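Local coordinates for protein salt-tolerant glutaminase (Micrococcus luteus, PDB 3AGD) that probably hydrolyses L-glutamine to L-glutamate and ammonium as a salt-tolerant glutaminase, and also contains a STAS-family region, at residues A340-T352 with G384-A396. Numbering follows the deposited sequence.
Sequences AEAVLDALTDLRT and GGGAVHEAAAAAA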
ATOM      1  N   ALA A 340      16.658  -1.901   5.128  1.00 16.52           N
ATOM      2  CA  ALA A 340      17.548  -1.866   6.283  1.00 23.00           C
ATOM      3  C   ALA A 340      17.446  -3.152   7.106  1.00 28.05           C
ATOM      4  O   ALA A 340      18.448  -3.652   7.612  1.00 28.87           O
ATOM      5  CB  ALA A 340      17.227  -0.655   7.152  1.00 21.88           C
ATOM      6  N   GLU A 341      16.231  -3.678   7.237  1.00 29.18           N
ATOM      7  CA  GLU A 341      15.999  -4.912   7.986  1.00 28.77           C
ATOM      8  C   GLU A 341      16.816  -6.019   7.324  1.00 26.34           C
ATOM      9  O   GLU A 341      17.452  -6.830   7.998  1.00 24.85           O
ATOM     10  CB  GLU A 341      14.503  -5.262   7.955  1.00 29.93           C
ATOM     11  CG  GLU A 341      14.059  -6.416   8.862  1.00 30.99           C
ATOM     12  CD  GLU A 341      14.500  -7.785   8.364  1.00 28.59           C
ATOM     13  OE1 GLU A 341      14.475  -8.013   7.137  1.00 24.17           O
ATOM     14  OE2 GLU A 341      14.853  -8.641   9.203  1.00 30.69           O
ATOM     15  N   ALA A 342      16.798  -6.032   5.995  1.00 22.96           N
ATOM     16  CA  ALA A 342      17.530  -7.025   5.220  1.00 21.18           C
ATOM     17  C   ALA A 342      19.034  -6.839   5.386  1.00 22.21           C
ATOM     18  O   ALA A 342      19.777  -7.816   5.487  1.00 23.87           O
ATOM     19  CB  ALA A 342      17.147  -6.923   3.755  1.00 19.73           C
ATOM     20  N   VAL A 343      19.482  -5.586   5.406  1.00 18.94           N
ATOM     21  CA  VAL A 343      20.903  -5.297   5.571  1.00 20.17           C
ATOM     22  C   VAL A 343      21.375  -5.795   6.936  1.00 18.91           C
ATOM     23  O   VAL A 343      22.433  -6.409   7.047  1.00 19.17           O
ATOM     24  CB  VAL A 343      21.186  -3.787   5.444  1.00 23.31           C
ATOM     25  CG1 VAL A 343      22.658  -3.498   5.740  1.00 22.46           C
ATOM     26  CG2 VAL A 343      20.839  -3.324   4.037  1.00 23.43           C
ATOM     27  N   LEU A 344      20.581  -5.541   7.971  1.00 16.39           N
ATOM     28  CA  LEU A 344      20.928  -5.994   9.310  1.00 18.80           C
ATOM     29  C   LEU A 344      20.985  -7.523   9.367  1.00 19.20           C
ATOM     30  O   LEU A 344      21.797  -8.095  10.100  1.00 20.72           O
ATOM     31  CB  LEU A 344      19.915  -5.470  10.328  1.00 17.49           C
ATOM     32  CG  LEU A 344      19.975  -3.960  10.563  1.00 22.46           C
ATOM     33  CD1 LEU A 344      18.887  -3.555  11.552  1.00 22.22           C
ATOM     34  CD2 LEU A 344      21.358  -3.575  11.092  1.00 20.70           C
ATOM     35  N   ASP A 345      20.121  -8.181   8.600  1.00 16.63           N
ATOM     36  CA  ASP A 345      20.104  -9.640   8.560  1.00 18.71           C
ATOM     37  C   ASP A 345      21.398 -10.132   7.920  1.00 20.06           C
ATOM     38  O   ASP A 345      21.950 -11.154   8.323  1.00 21.34           O
ATOM     39  CB  ASP A 345      18.915 -10.153   7.741  1.00 19.37           C
ATOM     40  CG  ASP A 345      17.586 -10.001   8.466  1.00 21.13           C
ATOM     41  OD1 ASP A 345      16.535 -10.177   7.811  1.00 22.07           O
ATOM     42  OD2 ASP A 345      17.588  -9.710   9.681  1.00 22.51           O
ATOM     43  N   ALA A 346      21.874  -9.407   6.913  1.00 18.44           N
ATOM     44  CA  ALA A 346      23.108  -9.791   6.235  1.00 21.63           C
ATOM     45  C   ALA A 346      24.275  -9.604   7.196  1.00 22.90           C
ATOM     46  O   ALA A 346      25.130 -10.479   7.325  1.00 25.58           O
ATOM     47  CB  ALA A 346      23.318  -8.945   4.977  1.00 17.77           C
ATOM     48  N   LEU A 347      24.300  -8.464   7.876  1.00 21.73           N
ATOM     49  CA  LEU A 347      25.364  -8.186   8.827  1.00 20.80           C
ATOM     50  C   LEU A 347      25.388  -9.240   9.923  1.00 22.46           C
ATOM     51  O   LEU A 347      26.444  -9.779  10.257  1.00 23.67           O
ATOM     52  CB  LEU A 347      25.181  -6.797   9.436  1.00 20.58           C
ATOM     53  CG  LEU A 347      25.330  -5.634   8.448  1.00 20.82           C
ATOM     54  CD1 LEU A 347      25.138  -4.329   9.185  1.00 21.77           C
ATOM     55  CD2 LEU A 347      26.701  -5.678   7.789  1.00 19.42           C
ATOM     56  N   THR A 348      24.222  -9.542  10.480  1.00 21.66           N
ATOM     57  CA  THR A 348      24.126 -10.541  11.538  1.00 24.06           C
ATOM     58  C   THR A 348      24.533 -11.925  11.042  1.00 22.62           C
ATOM     59  O   THR A 348      25.208 -12.675  11.753  1.00 21.93           O
ATOM     60  CB  THR A 348      22.690 -10.616  12.107  1.00 28.15           C
ATOM     61  OG1 THR A 348      22.407  -9.416  12.834  1.00 35.41           O
ATOM     62  CG2 THR A 348      22.545 -11.798  13.050  1.00 35.18           C
ATOM     63  N   ASP A 349      24.117 -12.254   9.820  1.00 19.40           N
ATOM     64  CA  ASP A 349      24.415 -13.545   9.222  1.00 17.88           C
ATOM     65  C   ASP A 349      25.911 -13.806   9.020  1.00 22.44           C
ATOM     66  O   ASP A 349      26.311 -14.940   8.741  1.00 23.37           O
ATOM     67  CB  ASP A 349      23.683 -13.686   7.883  1.00 17.26           C
ATOM     68  CG  ASP A 349      22.203 -14.040   8.048  1.00 24.48           C
ATOM     69  OD1 ASP A 349      21.512 -14.183   7.018  1.00 24.95           O
ATOM     70  OD2 ASP A 349      21.725 -14.177   9.195  1.00 22.98           O
ATOM     71  N   LEU A 350      26.738 -12.772   9.152  1.00 23.29           N
ATOM     72  CA  LEU A 350      28.179 -12.954   8.979  1.00 26.66           C
ATOM     73  C   LEU A 350      28.791 -13.758  10.131  1.00 28.76           C
ATOM     74  O   LEU A 350      29.911 -14.251  10.019  1.00 30.90           O
ATOM     75  CB  LEU A 350      28.888 -11.601   8.856  1.00 20.29           C
ATOM     76  CG  LEU A 350      28.622 -10.776   7.596  1.00 19.64           C
ATOM     77  CD1 LEU A 350      29.405  -9.471   7.677  1.00 20.07           C
ATOM     78  CD2 LEU A 350      29.022 -11.567   6.355  1.00 17.79           C
ATOM     79  N   ARG A 351      28.056 -13.876  11.234  1.00 29.22           N
ATOM     80  CA  ARG A 351      28.512 -14.635  12.399  1.00 33.42           C
ATOM     81  C   ARG A 351      29.809 -14.136  13.032  1.00 32.78           C
ATOM     82  O   ARG A 351      30.620 -14.944  13.480  1.00 33.76           O
ATOM     83  CB  ARG A 351      28.709 -16.107  12.024  1.00 39.95           C
ATOM     84  CG  ARG A 351      27.482 -16.797  11.486  1.00 45.81           C
ATOM     85  CD  ARG A 351      26.334 -16.653  12.451  1.00 50.53           C
ATOM     86  NE  ARG A 351      25.131 -17.311  11.959  1.00 57.97           N
ATOM     87  CZ  ARG A 351      23.904 -17.013  12.372  1.00 58.92           C
ATOM     88  NH1 ARG A 351      22.862 -17.662  11.874  1.00 57.80           N
ATOM     89  NH2 ARG A 351      23.723 -16.058  13.274  1.00 58.48           N
ATOM     90  N   THR A 352      30.012 -12.824  13.084  1.00 29.71           N
ATOM     91  CA  THR A 352      31.237 -12.293  13.666  1.00 26.42           C
ATOM     92  C   THR A 352      31.169 -12.250  15.189  1.00 26.74           C
ATOM     93  O   THR A 352      32.154 -11.919  15.850  1.00 26.94           O
ATOM     94  CB  THR A 352      31.534 -10.870  13.150  1.00 22.26           C
ATOM     95  OG1 THR A 352      30.503  -9.976  13.586  1.00 22.13           O
ATOM     96  CG2 THR A 352      31.600 -10.859  11.629  1.00 17.87           C
ATOM     97  N   GLY A 384      12.316 -13.455  -1.631  1.00 64.34           N
ATOM     98  CA  GLY A 384      12.682 -12.132  -2.104  1.00 65.93           C
ATOM     99  C   GLY A 384      14.058 -11.645  -1.687  1.00 65.60           C
ATOM    100  O   GLY A 384      14.663 -10.850  -2.394  1.00 68.28           O
ATOM    101  N   GLY A 385      14.546 -12.131  -0.550  1.00 60.49           N
ATOM    102  CA  GLY A 385      15.845 -11.739  -0.012  1.00 54.98           C
ATOM    103  C   GLY A 385      17.044 -11.330  -0.866  1.00 48.39           C
ATOM    104  O   GLY A 385      18.133 -11.145  -0.320  1.00 50.86           O
ATOM    105  N   GLY A 386      16.882 -11.193  -2.179  1.00 40.13           N
ATOM    106  CA  GLY A 386      18.000 -10.787  -3.018  1.00 36.28           C
ATOM    107  C   GLY A 386      19.291 -11.536  -2.728  1.00 35.12           C
ATOM    108  O   GLY A 386      19.352 -12.757  -2.875  1.00 32.55           O
ATOM    109  N   ALA A 387      20.327 -10.814  -2.307  1.00 36.11           N
ATOM    110  CA  ALA A 387      21.611 -11.450  -2.014  1.00 36.15           C
ATOM    111  C   ALA A 387      21.933 -11.523  -0.520  1.00 33.82           C
ATOM    112  O   ALA A 387      23.077 -11.777  -0.136  1.00 33.20           O
ATOM    113  CB  ALA A 387      22.732 -10.725  -2.753  1.00 34.98           C
ATOM    114  N   VAL A 388      20.925 -11.301   0.319  1.00 30.97           N
ATOM    115  CA  VAL A 388      21.115 -11.356   1.768  1.00 29.14           C
ATOM    116  C   VAL A 388      21.741 -12.688   2.170  1.00 32.46           C
ATOM    117  O   VAL A 388      22.601 -12.751   3.055  1.00 31.52           O
ATOM    118  CB  VAL A 388      19.767 -11.221   2.525  1.00 25.07           C
ATOM    119  CG1 VAL A 388      19.981 -11.444   4.023  1.00 24.40           C
ATOM    120  CG2 VAL A 388      19.161  -9.850   2.278  1.00 21.36           C
ATOM    121  N   HIS A 389      21.302 -13.751   1.503  1.00 33.67           N
ATOM    122  CA  HIS A 389      21.777 -15.095   1.791  1.00 33.01           C
ATOM    123  C   HIS A 389      23.267 -15.286   1.544  1.00 32.04           C
ATOM    124  O   HIS A 389      23.871 -16.208   2.093  1.00 33.27           O
ATOM    125  CB  HIS A 389      20.990 -16.122   0.969  1.00 31.61           C
ATOM    126  CG  HIS A 389      21.260 -16.059  -0.503  1.00 33.05           C
ATOM    127  ND1 HIS A 389      20.761 -15.061  -1.313  1.00 37.52           N
ATOM    128  CD2 HIS A 389      21.980 -16.874  -1.312  1.00 31.40           C
ATOM    129  CE1 HIS A 389      21.159 -15.264  -2.556  1.00 35.50           C
ATOM    130  NE2 HIS A 389      21.901 -16.356  -2.583  1.00 33.56           N
ATOM    131  N   GLU A 390      23.862 -14.428   0.722  1.00 28.61           N
ATOM    132  CA  GLU A 390      25.284 -14.560   0.434  1.00 31.07           C
ATOM    133  C   GLU A 390      26.134 -14.299   1.682  1.00 32.44           C
ATOM    134  O   GLU A 390      27.298 -14.699   1.741  1.00 31.74           O
ATOM    135  CB  GLU A 390      25.694 -13.618  -0.707  1.00 31.90           C
ATOM    136  CG  GLU A 390      24.843 -13.771  -1.967  1.00 34.53           C
ATOM    137  CD  GLU A 390      25.425 -13.049  -3.176  1.00 38.22           C
ATOM    138  OE1 GLU A 390      26.072 -11.998  -2.993  1.00 35.63           O
ATOM    139  OE2 GLU A 390      25.222 -13.526  -4.315  1.00 40.71           O
ATOM    140  N   ALA A 391      25.551 -13.641   2.682  1.00 32.68           N
ATOM    141  CA  ALA A 391      26.275 -13.356   3.922  1.00 32.23           C
ATOM    142  C   ALA A 391      26.513 -14.661   4.671  1.00 32.41           C
ATOM    143  O   ALA A 391      27.612 -14.918   5.160  1.00 31.83           O
ATOM    144  CB  ALA A 391      25.484 -12.391   4.798  1.00 29.43           C
ATOM    145  N   ALA A 392      25.474 -15.485   4.754  1.00 32.36           N
ATOM    146  CA  ALA A 392      25.581 -16.766   5.434  1.00 33.32           C
ATOM    147  C   ALA A 392      26.613 -17.624   4.710  1.00 35.21           C
ATOM    148  O   ALA A 392      27.405 -18.325   5.339  1.00 36.52           O
ATOM    149  CB  ALA A 392      24.226 -17.467   5.451  1.00 31.88           C
ATOM    150  N   ALA A 393      26.599 -17.553   3.382  1.00 34.74           N
ATOM    151  CA  ALA A 393      27.530 -18.314   2.559  1.00 35.08           C
ATOM    152  C   ALA A 393      28.952 -17.817   2.780  1.00 36.34           C
ATOM    153  O   ALA A 393      29.904 -18.596   2.713  1.00 37.94           O
ATOM    154  CB  ALA A 393      27.153 -18.187   1.086  1.00 37.30           C
ATOM    155  N   ALA A 394      29.088 -16.517   3.040  1.00 34.56           N
ATOM    156  CA  ALA A 394      30.393 -15.904   3.282  1.00 32.76           C
ATOM    157  C   ALA A 394      30.954 -16.367   4.627  1.00 32.76           C
ATOM    158  O   ALA A 394      32.157 -16.572   4.772  1.00 33.83           O
ATOM    159  CB  ALA A 394      30.274 -14.380   3.263  1.00 26.04           C
ATOM    160  N   ALA A 395      30.073 -16.532   5.606  1.00 33.47           N
ATOM    161  CA  ALA A 395      30.480 -16.972   6.935  1.00 35.51           C
ATOM    162  C   ALA A 395      30.758 -18.472   6.936  1.00 42.99           C
ATOM    163  O   ALA A 395      31.589 -18.956   7.704  1.00 44.67           O
ATOM    164  CB  ALA A 395      29.390 -16.642   7.949  1.00 26.60           C
ATOM    165  N   ALA A 396      30.059 -19.202   6.071  1.00 48.05           N
ATOM    166  CA  ALA A 396      30.217 -20.650   5.974  1.00 52.44           C
ATOM    167  C   ALA A 396      31.635 -21.029   5.561  1.00 55.90           C
ATOM    168  O   ALA A 396      32.329 -21.747   6.283  1.00 57.98           O
ATOM    169  CB  ALA A 396      29.211 -21.219   4.978  1.00 52.88           C
TER
HETATM  170  O   HOH W   1      22.660 -14.595   4.764  1.00 31.64           O
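Asp349 and Ala391 meet methylene to methyl, CB to CB at 3.8 Å, and the flat carboxylate beyond is engaged through an oxygen, OD1. A water donates to Asp349 OD1 and to Val388 O, while accepting from Ala392 N at 3.0 Å, and so ties the acid to the backbone of 388-392. With its CG beside the backbone N (chi1 -79°), Asp349 directs OD1 to this water and to a salt bridge with Arg49 of the second subunit. The His389 imidazole hangs from a CB that points away from 340-352; Glu390 CG lies over one face, offset toward the rim, and Gly386 O sits in plane at its edge.

The alanine-lined interface joins two helices of the STAS region that run nearly parallel, at 8° with axes 7.8 Å apart, beside strand 317-323, whose Val317 touches Ala346 and Val388. Val388 sets both methyls against Ala342 O: CG2 also reaches Ala342 CB at 3.8 Å, and CG1, anti to its backbone N, approaches Ala346 N at 4.0 Å. Leu350 lays CD2 against Ala391 CB at 4.0 Å. Ala391 CB abuts Ala346 O at 3.2 Å, and Ala395 CB likewise Leu350 O at 3.2 Å.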